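Local atomic coordinates of probable glutathione reductase (Sinorhizobium meliloti, PDB entry 4DNA), a protein that probably catalyses the NADPH-dependent reduction of glutathione disulfide to glutathione, working as a homodimer with one FAD bound per subunit. Residues 173-178 with 196-201; 182-187 with 344-349. All coordinates share one frame; numbering follows the deposited sequence.

Interaction 1 (173-178 with 196-201); sequences ILIAGG and TTLIYR
Thr-197 O is the best-held polar atom here, gripped by one CA-H...O contact and by the straightest hydrogen bond of the pairing. Ile-175 N donates to Thr-197 O at 2.7 Å, at 172° and nearly along the C=O axis. Leu-174 CA lies 3.3 Å from Thr-197 O, the weaker contact. Ile-175 O and Ile-199 O have the same pair of contacts. The setting is a Rossmann-type beta-alpha-beta unit, in which strands 173-176 and 196-199 pair in parallel. Ile-173 O takes Thr-197 N in its carbonyl plane. Ile-175 O takes Ile-199 N from above its plane, 37° out of it. Ile-199 O receives Gly-177 N at 2.8 Å, which extends the pairing into the glycine turn.

On the face of Leu-174 and Ala-176, Leu-174 crosses Thr-197 obliquely. Its CG is anti to the backbone N (chi1 172°), and Leu-174 CD1 reaches Thr-197 CB at 3.5 Å. Beyond it, Ile-199 CG2 sits 3.9 Å from Ala-176 CB. On the other face Leu-198 CD1 meets Ile-175 CG2 at 4.0 Å. Thr-196 lies alongside Ile-173 there, but its OG1 is bonded to Val-194 O. Helix 180-191 packs on Ile-173 and Thr-196.

Gly-177 and Gly-178 belong to the predicted NAD(+) site, consistent with a dinucleotide-binding glycine turn. Gly-177 has backbone angles that suit glycine. At Gly-178 a CB would run into the Tyr-200 ring. That ring, with CG anti to the backbone N, lays one face against the glycine, and Gly-178 CA stands 3.4 Å from the ring centroid, close to the ring normal.

Interaction 2 (182-187 with 344-349); sequences AVEFAN and AVFSQP
The hydrogen bond across this contact comes from the backbone just past strand 344-345. Phe-346 N donates to Glu-184 OE2 at 3.0 Å, with an angle of 157°, on the anti lone pair of that oxygen. Glu-184 reaches it with an extended chain beyond CG. The same OE2 forms a salt bridge with Lys-51, a residue that binds FAD. The lysine and the amide would probably favour the ionised carboxylate.

Asn-187 supplies the second polar group. Asn-187 ND2 turns back on its own helix and gives a 2.6 Å bond to Val-183 O, which also accepts Asn-187 N. Asn-187 ND2 also packs 3.6 Å from Ser-347 CB. Asn-187 OD1 lies 3.0 Å from Gln-348 O. Both are acceptors, and both are bonded to Lys-224 NZ. An alanine here would lack the side-chain amide, which would probably cost Val-183 O its second donor and weaken the hold on Lys-224. Ser-347 OG donates to Pro-349 O at 2.7 Å, across the cis peptide before the proline. The Gln-348 chain is extended beyond CG. Its OE1 passes close to the Asn-187 backbone and is hydrogen-bonded to Ser-58 OG.

Apolar contact is slight. Val-183 CG2 meets Val-345 CG1 at 3.8 Å, the two side chains crossing at about a right angle.

Glu-184 OE2 sits at the edge of the Phe-346 ring, the carboxylate and ring planes 36° apart. The ring also touches Pro-440 of the second subunit. Phe-346 is the centre of an inverse gamma turn. The Lys-51 and Glu-184 pair beside the flavin is characteristic of the glutathione reductase active site.

In the fold
After the N-terminal FAD-binding elements, strand 172-176 is the first element of these contacts and leads through the glycine turn into helix 180-191. The chain then returns in strand 195-199, where interaction 1 closes a short loop with 17 residues between its segments. Interaction 2 starts on the helix within that loop. It closes a far longer one, of 156 residues, when the chain reaches 344-349 at the edge of the antiparallel sheet of the dimerisation domain. The segments alternate, so the two contacts cross. They touch directly through the helix: Ala-182 packs on Gly-177 and Leu-198, and Ala-186 on Ile-175 and Thr-196. The helix thus joins the parallel nucleotide-binding sheet to the dimerisation domain.

Interaction 1 (173-178 with 196-201)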
loop_
_atom_site.group_PDB
_atom_site.type_symbol
_atom_site.label_atom_id
_atom_site.label_comp_id
_atom_site.label_asym_id
_atom_site.label_seq_id
_atom_site.Cartn_x
_atom_site.Cartn_y
_atom_site.Cartn_z
ATOM N N ILE A 173 4.866 30.901 2.095
ATOM C CA ILE A 173 6.072 30.376 2.755
ATOM C C ILE A 173 7.234 30.156 1.769
ATOM O O ILE A 173 7.027 29.799 0.604
ATOM C CB ILE A 173 5.809 29.068 3.549
ATOM C CG1 ILE A 173 6.897 28.860 4.610
ATOM C CG2 ILE A 173 5.723 27.849 2.630
ATOM C CD1 ILE A 173 6.463 27.979 5.759
ATOM N N LEU A 174 8.455 30.369 2.252
ATOM C CA LEU A 174 9.642 30.027 1.497
ATOM C C LEU A 174 10.490 29.084 2.319
ATOM O O LEU A 174 10.929 29.448 3.409
ATOM C CB LEU A 174 10.452 31.278 1.127
ATOM C CG LEU A 174 11.825 31.009 0.504
ATOM C CD1 LEU A 174 11.680 30.581 -0.939
ATOM C CD2 LEU A 174 12.745 32.208 0.609
ATOM N N ILE A 175 10.732 27.892 1.777
ATOM C CA ILE A 175 11.500 26.861 2.461
ATOM C C ILE A 175 12.849 26.559 1.820
ATOM O O ILE A 175 12.919 25.957 0.754
ATOM C CB ILE A 175 10.733 25.537 2.542
ATOM C CG1 ILE A 175 9.420 25.733 3.280
ATOM C CG2 ILE A 175 11.589 24.493 3.238
ATOM C CD1 ILE A 175 8.355 24.732 2.893
ATOM N N ALA A 176 13.916 26.954 2.506
ATOM C CA ALA A 176 15.269 26.533 2.169
ATOM C C ALA A 176 15.536 25.104 2.669
ATOM O O ALA A 176 15.173 24.746 3.801
ATOM C CB ALA A 176 16.269 27.501 2.772
ATOM N N GLY A 177 16.166 24.291 1.832
ATOM C CA GLY A 177 16.490 22.914 2.201
ATOM C C GLY A 177 16.136 21.996 1.050
ATOM O O GLY A 177 15.203 22.277 0.303
ATOM N N GLY A 178 16.868 20.897 0.900
ATOM C CA GLY A 178 16.580 19.933 -0.160
ATOM C C GLY A 178 16.231 18.522 0.280
ATOM O O GLY A 178 15.886 17.688 -0.548
ATOM N N THR A 196 3.614 28.310 -1.947
ATOM C CA THR A 196 4.843 27.640 -1.478
ATOM C C THR A 196 6.043 27.796 -2.416
ATOM O O THR A 196 5.928 27.548 -3.606
ATOM C CB THR A 196 4.595 26.134 -1.220
ATOM O OG1 THR A 196 3.697 25.975 -0.118
ATOM C CG2 THR A 196 5.891 25.403 -0.893
ATOM N N THR A 197 7.194 28.192 -1.875
ATOM C CA THR A 197 8.445 28.214 -2.652
ATOM C C THR A 197 9.548 27.442 -1.931
ATOM O O THR A 197 9.740 27.598 -0.726
ATOM C CB THR A 197 8.940 29.651 -2.924
ATOM O OG1 THR A 197 7.832 30.488 -3.272
ATOM C CG2 THR A 197 9.961 29.673 -4.039
ATOM N N LEU A 198 10.272 26.614 -2.675
ATOM C CA LEU A 198 11.368 25.811 -2.113
ATOM C C LEU A 198 12.705 26.182 -2.753
ATOM O O LEU A 198 12.807 26.267 -3.986
ATOM C CB LEU A 198 11.071 24.315 -2.300
ATOM C CG LEU A 198 12.079 23.240 -1.899
ATOM C CD1 LEU A 198 12.150 23.015 -0.395
ATOM C CD2 LEU A 198 11.661 21.958 -2.578
ATOM N N ILE A 199 13.720 26.417 -1.919
ATOM C CA ILE A 199 15.049 26.775 -2.423
ATOM C C ILE A 199 16.159 25.908 -1.822
ATOM O O ILE A 199 16.132 25.541 -0.642
ATOM C CB ILE A 199 15.338 28.283 -2.269
ATOM C CG1 ILE A 199 16.615 28.676 -3.025
ATOM C CG2 ILE A 199 15.372 28.686 -0.800
ATOM C CD1 ILE A 199 17.005 30.140 -2.908
ATOM N N TYR A 200 17.133 25.574 -2.663
ATOM C CA TYR A 200 18.138 24.581 -2.326
ATOM C C TYR A 200 19.442 24.891 -3.013
ATOM O O TYR A 200 19.457 25.271 -4.168
ATOM C CB TYR A 200 17.659 23.199 -2.767
ATOM C CG TYR A 200 18.542 22.036 -2.336
ATOM C CD1 TYR A 200 19.207 22.029 -1.081
ATOM C CD2 TYR A 200 18.688 20.922 -3.165
ATOM C CE1 TYR A 200 20.002 20.951 -0.690
ATOM C CE2 TYR A 200 19.475 19.840 -2.778
ATOM C CZ TYR A 200 20.129 19.851 -1.548
ATOM O OH TYR A 200 20.888 18.742 -1.201
ATOM N N ARG A 201 20.533 24.699 -2.289
ATOM C CA ARG A 201 21.855 25.076 -2.757
ATOM C C ARG A 201 22.452 24.047 -3.714
ATOM O O ARG A 201 23.360 24.359 -4.488
ATOM C CB ARG A 201 22.791 25.357 -1.572
ATOM C CG ARG A 201 22.675 24.410 -0.374
ATOM C CD ARG A 201 24.023 24.154 0.300
ATOM N NE ARG A 201 24.997 25.187 -0.051
ATOM C CZ ARG A 201 25.839 25.123 -1.089
ATOM N NH1 ARG A 201 26.680 26.131 -1.330
ATOM N NH2 ARG A 201 25.845 24.058 -1.892
#

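Interaction 2 (182-187 with 344-349)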
loop_
_atom_site.group_PDB
_atom_site.type_symbol
_atom_site.label_atom_id
_atom_site.label_comp_id
_atom_site.label_asym_id
_atom_site.label_seq_id
_atom_site.Cartn_x
_atom_site.Cartn_y
_atom_site.Cartn_z
ATOM N N ALA A 182 12.237 19.255 4.115
ATOM C CA ALA A 182 11.908 20.366 3.254
ATOM C C ALA A 182 10.780 19.962 2.314
ATOM O O ALA A 182 9.739 20.612 2.286
ATOM C CB ALA A 182 13.135 20.809 2.484
ATOM N N VAL A 183 10.959 18.869 1.583
ATOM C CA VAL A 183 9.972 18.501 0.581
ATOM C C VAL A 183 8.618 18.113 1.172
ATOM O O VAL A 183 7.585 18.413 0.575
ATOM C CB VAL A 183 10.487 17.481 -0.448
ATOM C CG1 VAL A 183 11.712 18.045 -1.159
ATOM C CG2 VAL A 183 10.819 16.158 0.199
ATOM N N GLU A 184 8.622 17.478 2.346
ATOM C CA GLU A 184 7.388 17.146 3.054
ATOM C C GLU A 184 6.599 18.401 3.421
ATOM O O GLU A 184 5.444 18.564 3.026
ATOM C CB GLU A 184 7.697 16.331 4.300
ATOM C CG GLU A 184 8.195 14.915 4.023
ATOM C CD GLU A 184 8.391 14.075 5.284
ATOM O OE1 GLU A 184 8.675 14.642 6.387
ATOM O OE2 GLU A 184 8.260 12.834 5.156
ATOM N N PHE A 185 7.228 19.303 4.157
ATOM C CA PHE A 185 6.571 20.536 4.537
ATOM C C PHE A 185 6.050 21.342 3.356
ATOM O O PHE A 185 4.903 21.773 3.366
ATOM C CB PHE A 185 7.477 21.372 5.427
ATOM C CG PHE A 185 7.345 21.027 6.865
ATOM C CD1 PHE A 185 6.245 21.464 7.593
ATOM C CD2 PHE A 185 8.278 20.220 7.489
ATOM C CE1 PHE A 185 6.089 21.129 8.925
ATOM C CE2 PHE A 185 8.126 19.881 8.827
ATOM C CZ PHE A 185 7.036 20.345 9.547
ATOM N N ALA A 186 6.883 21.516 2.336
ATOM C CA ALA A 186 6.474 22.217 1.132
ATOM C C ALA A 186 5.208 21.614 0.583
ATOM O O ALA A 186 4.290 22.328 0.185
ATOM C CB ALA A 186 7.565 22.175 0.091
ATOM N N ASN A 187 5.149 20.292 0.566
ATOM C CA ASN A 187 3.930 19.624 0.138
ATOM C C ASN A 187 2.766 19.812 1.114
ATOM O O ASN A 187 1.631 20.008 0.678
ATOM C CB ASN A 187 4.194 18.156 -0.158
ATOM C CG ASN A 187 4.819 17.967 -1.516
ATOM O OD1 ASN A 187 4.121 17.964 -2.529
ATOM N ND2 ASN A 187 6.136 17.826 -1.556
ATOM N N ALA A 344 10.713 5.875 3.564
ATOM C CA ALA A 344 9.684 6.617 2.848
ATOM C C ALA A 344 9.951 8.128 2.920
ATOM O O ALA A 344 10.689 8.603 3.787
ATOM C CB ALA A 344 8.308 6.279 3.407
ATOM N N VAL A 345 9.381 8.870 1.982
ATOM C CA VAL A 345 9.332 10.320 2.070
ATOM C C VAL A 345 7.878 10.648 1.845
ATOM O O VAL A 345 7.305 10.305 0.810
ATOM C CB VAL A 345 10.175 11.026 0.987
ATOM C CG1 VAL A 345 9.966 12.535 1.057
ATOM C CG2 VAL A 345 11.645 10.684 1.145
ATOM N N PHE A 346 7.270 11.309 2.811
ATOM C CA PHE A 346 5.858 11.559 2.696
ATOM C C PHE A 346 5.579 12.862 2.024
ATOM O O PHE A 346 4.860 13.713 2.547
ATOM C CB PHE A 346 5.181 11.394 4.035
ATOM C CG PHE A 346 5.110 9.975 4.457
ATOM C CD1 PHE A 346 4.180 9.117 3.871
ATOM C CD2 PHE A 346 5.995 9.478 5.388
ATOM C CE1 PHE A 346 4.116 7.784 4.241
ATOM C CE2 PHE A 346 5.943 8.151 5.775
ATOM C CZ PHE A 346 5.002 7.297 5.203
ATOM N N SER A 347 6.187 13.005 0.852
ATOM C CA SER A 347 5.852 14.067 -0.059
ATOM C C SER A 347 4.630 13.593 -0.821
ATOM O O SER A 347 3.993 12.588 -0.469
ATOM C CB SER A 347 6.997 14.336 -1.010
ATOM O OG SER A 347 7.301 13.175 -1.746
ATOM N N GLN A 348 4.276 14.312 -1.862
ATOM C CA GLN A 348 3.054 14.003 -2.552
ATOM C C GLN A 348 3.369 14.391 -3.968
ATOM O O GLN A 348 3.501 15.587 -4.247
ATOM C CB GLN A 348 1.897 14.840 -1.998
ATOM C CG GLN A 348 1.700 14.761 -0.478
ATOM C CD GLN A 348 0.671 15.754 0.043
ATOM O OE1 GLN A 348 0.892 16.433 1.045
ATOM N NE2 GLN A 348 -0.457 15.843 -0.636
ATOM N N PRO A 349 3.554 13.392 -4.859
ATOM C CA PRO A 349 3.436 11.941 -4.610
ATOM C C PRO A 349 4.476 11.388 -3.616
ATOM O O PRO A 349 5.580 11.946 -3.500
ATOM C CB PRO A 349 3.673 11.335 -5.999
ATOM C CG PRO A 349 4.506 12.347 -6.709
ATOM C CD PRO A 349 4.000 13.675 -6.237
#